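Local coordinates for protein time interval measuring enzyme TIME (Bombyx mori, PDB 2E46) that probably disproportionates superoxide into hydrogen peroxide and oxygen, as a copper- and zinc-binding member of the superoxide dismutase family, and is known as a time-interval measuring clock protein, at residues D31-V36 with D103-Q108. Residues are numbered along the deposited sequence; the frame is centred on the assembly and turned at random.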
ATOM      1  N   ASP A  31      20.935  12.922   3.767  1.00 53.02           N
ATOM      2  CA  ASP A  31      21.922  12.036   4.348  1.00 51.55           C
ATOM      3  C   ASP A  31      21.469  10.611   4.459  1.00 48.83           C
ATOM      4  O   ASP A  31      21.939   9.886   5.359  1.00 49.29           O
ATOM      5  CB  ASP A  31      22.408  12.532   5.691  1.00 54.17           C
ATOM      6  CG  ASP A  31      23.111  13.896   5.603  1.00 61.03           C
ATOM      7  OD1 ASP A  31      22.773  14.761   6.473  1.00 64.85           O
ATOM      8  OD2 ASP A  31      23.966  14.113   4.669  1.00 66.64           O
ATOM      9  N   GLY A  32      20.626  10.191   3.496  1.00 46.25           N
ATOM     10  CA  GLY A  32      20.103   8.785   3.382  1.00 44.11           C
ATOM     11  C   GLY A  32      19.254   8.367   4.635  1.00 42.16           C
ATOM     12  O   GLY A  32      19.327   7.219   5.060  1.00 41.25           O
ATOM     13  N   LYS A  33      18.553   9.366   5.217  1.00 37.82           N
ATOM     14  CA  LYS A  33      17.721   9.226   6.374  1.00 37.41           C
ATOM     15  C   LYS A  33      16.247   9.348   5.952  1.00 33.57           C
ATOM     16  O   LYS A  33      15.868   9.947   4.927  1.00 31.95           O
ATOM     17  CB  LYS A  33      18.091  10.201   7.526  1.00 35.67           C
ATOM     18  CG  LYS A  33      19.365   9.775   8.367  1.00 37.69           C
ATOM     19  CD  LYS A  33      19.729  10.967   9.257  1.00 42.19           C
ATOM     20  CE  LYS A  33      21.208  11.078   9.692  1.00 53.82           C
ATOM     21  NZ  LYS A  33      21.294  11.669  11.156  1.00 58.74           N
ATOM     22  N   VAL A  34      15.444   8.638   6.704  1.00 32.38           N
ATOM     23  CA  VAL A  34      13.955   8.858   6.657  1.00 30.40           C
ATOM     24  C   VAL A  34      13.304   9.323   7.981  1.00 28.37           C
ATOM     25  O   VAL A  34      13.673   8.825   9.044  1.00 27.07           O
ATOM     26  CB  VAL A  34      13.140   7.788   5.742  1.00 30.27           C
ATOM     27  CG1 VAL A  34      14.000   6.881   4.811  1.00 28.76           C
ATOM     28  CG2 VAL A  34      11.972   7.208   6.335  1.00 26.75           C
ATOM     29  N   HIS A  35      12.404  10.311   7.854  1.00 26.83           N
ATOM     30  CA  HIS A  35      11.881  11.057   8.958  1.00 26.57           C
ATOM     31  C   HIS A  35      10.512  10.467   9.116  1.00 27.80           C
ATOM     32  O   HIS A  35       9.707  10.529   8.162  1.00 27.75           O
ATOM     33  CB  HIS A  35      11.783  12.566   8.613  1.00 25.88           C
ATOM     34  CG  HIS A  35      11.396  13.453   9.781  1.00 26.55           C
ATOM     35  ND1 HIS A  35      10.842  14.704   9.616  1.00 31.82           N
ATOM     36  CD2 HIS A  35      11.435  13.249  11.113  1.00 23.03           C
ATOM     37  CE1 HIS A  35      10.610  15.257  10.796  1.00 31.38           C
ATOM     38  NE2 HIS A  35      10.903  14.368  11.717  1.00 33.13           N
ATOM     39  N   VAL A  36      10.266   9.779  10.229  1.00 26.32           N
ATOM     40  CA  VAL A  36       8.952   9.060  10.375  1.00 26.76           C
ATOM     41  C   VAL A  36       8.116   9.843  11.423  1.00 27.81           C
ATOM     42  O   VAL A  36       8.571  10.055  12.556  1.00 28.79           O
ATOM     43  CB  VAL A  36       9.251   7.654  10.967  1.00 26.85           C
ATOM     44  CG1 VAL A  36       7.991   6.888  11.298  1.00 27.84           C
ATOM     45  CG2 VAL A  36      10.249   6.796  10.059  1.00 23.68           C
ATOM     46  N   ASP A 103       7.618  10.361  16.188  1.00 30.97           N
ATOM     47  CA  ASP A 103       8.529  11.385  15.665  1.00 33.68           C
ATOM     48  C   ASP A 103       9.953  10.979  15.758  1.00 34.40           C
ATOM     49  O   ASP A 103      10.626  11.277  16.807  1.00 34.73           O
ATOM     50  CB  ASP A 103       8.457  12.728  16.436  1.00 32.84           C
ATOM     51  CG  ASP A 103       9.316  13.786  15.772  1.00 36.28           C
ATOM     52  OD1 ASP A 103       9.786  13.583  14.644  1.00 34.01           O
ATOM     53  OD2 ASP A 103       9.522  14.869  16.350  1.00 43.72           O
ATOM     54  N   LEU A 104      10.419  10.352  14.693  1.00 32.47           N
ATOM     55  CA  LEU A 104      11.824   9.838  14.705  1.00 34.28           C
ATOM     56  C   LEU A 104      12.502   9.826  13.316  1.00 32.03           C
ATOM     57  O   LEU A 104      11.935  10.112  12.336  1.00 30.40           O
ATOM     58  CB  LEU A 104      11.952   8.459  15.349  1.00 32.56           C
ATOM     59  CG  LEU A 104      11.175   7.329  14.651  1.00 40.84           C
ATOM     60  CD1 LEU A 104      12.083   6.676  13.597  1.00 36.71           C
ATOM     61  CD2 LEU A 104      10.583   6.337  15.626  1.00 39.05           C
ATOM     62  N   VAL A 105      13.780   9.526  13.311  1.00 34.74           N
ATOM     63  CA  VAL A 105      14.512   9.453  12.110  1.00 33.14           C
ATOM     64  C   VAL A 105      15.255   8.147  12.138  1.00 32.76           C
ATOM     65  O   VAL A 105      15.917   7.796  13.124  1.00 31.98           O
ATOM     66  CB  VAL A 105      15.339  10.780  11.671  1.00 34.36           C
ATOM     67  CG1 VAL A 105      15.008  12.076  12.408  1.00 33.99           C
ATOM     68  CG2 VAL A 105      16.767  10.541  11.534  1.00 33.93           C
ATOM     69  N   ASP A 106      15.117   7.415  11.026  1.00 31.64           N
ATOM     70  CA  ASP A 106      15.756   6.116  10.922  1.00 31.20           C
ATOM     71  C   ASP A 106      16.668   6.059   9.722  1.00 33.56           C
ATOM     72  O   ASP A 106      16.222   6.453   8.595  1.00 33.70           O
ATOM     73  CB  ASP A 106      14.730   5.060  10.769  1.00 30.68           C
ATOM     74  CG  ASP A 106      15.310   3.670  10.968  1.00 36.57           C
ATOM     75  OD1 ASP A 106      15.363   2.835  10.001  1.00 37.73           O
ATOM     76  OD2 ASP A 106      15.755   3.423  12.115  1.00 40.99           O
ATOM     77  N   ASP A 107      17.895   5.559   9.889  1.00 33.82           N
ATOM     78  CA  ASP A 107      18.847   5.529   8.759  1.00 37.33           C
ATOM     79  C   ASP A 107      18.815   4.240   7.977  1.00 37.09           C
ATOM     80  O   ASP A 107      19.575   4.162   7.005  1.00 39.13           O
ATOM     81  CB  ASP A 107      20.334   5.803   9.149  1.00 37.18           C
ATOM     82  CG  ASP A 107      20.883   4.788  10.225  1.00 44.60           C
ATOM     83  OD1 ASP A 107      20.106   3.932  10.807  1.00 51.13           O
ATOM     84  OD2 ASP A 107      22.106   4.919  10.566  1.00 53.65           O
ATOM     85  N   GLN A 108      17.962   3.258   8.343  1.00 36.47           N
ATOM     86  CA  GLN A 108      17.949   1.938   7.625  1.00 33.63           C
ATOM     87  C   GLN A 108      16.819   1.830   6.605  1.00 32.27           C
ATOM     88  O   GLN A 108      17.030   1.280   5.563  1.00 33.76           O
ATOM     89  CB  GLN A 108      17.862   0.743   8.582  1.00 32.04           C
ATOM     90  CG  GLN A 108      19.147   0.338   9.360  1.00 41.94           C
ATOM     91  CD  GLN A 108      20.499   0.476   8.500  1.00 52.01           C
ATOM     92  OE1 GLN A 108      21.432   1.331   8.786  1.00 49.82           O
ATOM     93  NE2 GLN A 108      20.574  -0.337   7.431  1.00 51.90           N
TER
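His35 reaches diagonally to Asp103 on the neighbouring strand, its NE2 donating to OD1 at 3.2 Å. With CG anti to the backbone N (chi1 -173°), the imidazole turns its CD2–NE2 edge to that strand, with Leu104 O 3.4 Å from CD2. Ring and carboxylate planes are turned 52° apart, and the bond is bent (145°); Asp103 OD2 pairs with Arg101. Val105, the non-hydrogen-bonded partner of His35, sets CG1 obliquely against the ring and CG2 3.8 Å from CD of Lys33, whose methylenes pack there while the amine can stay at the surface. Were His35 cut back to an alanine, Asp103 OD1 would probably lose its imidazole donor and Val105 CG1 its ring neighbour. On the other face Val36 and Leu104 lie side by side, CD1 of Leu104 4.0 Å from CB of Val36; the buried valines Val34 and Val36 both touch Ile109. Asp106, also buried there, pairs with Arg84 through OD2, while OD1 takes Gln108 N from above the carboxylate plane, an Asx turn, and also Ile109 N. Four backbone bonds, in hydrogen-bonded pairs Val34–Asp106 and Val36–Leu104, join antiparallel strands 33-41 and 99-106 in the Greek-key beta-barrel of Cu,Zn superoxide dismutases.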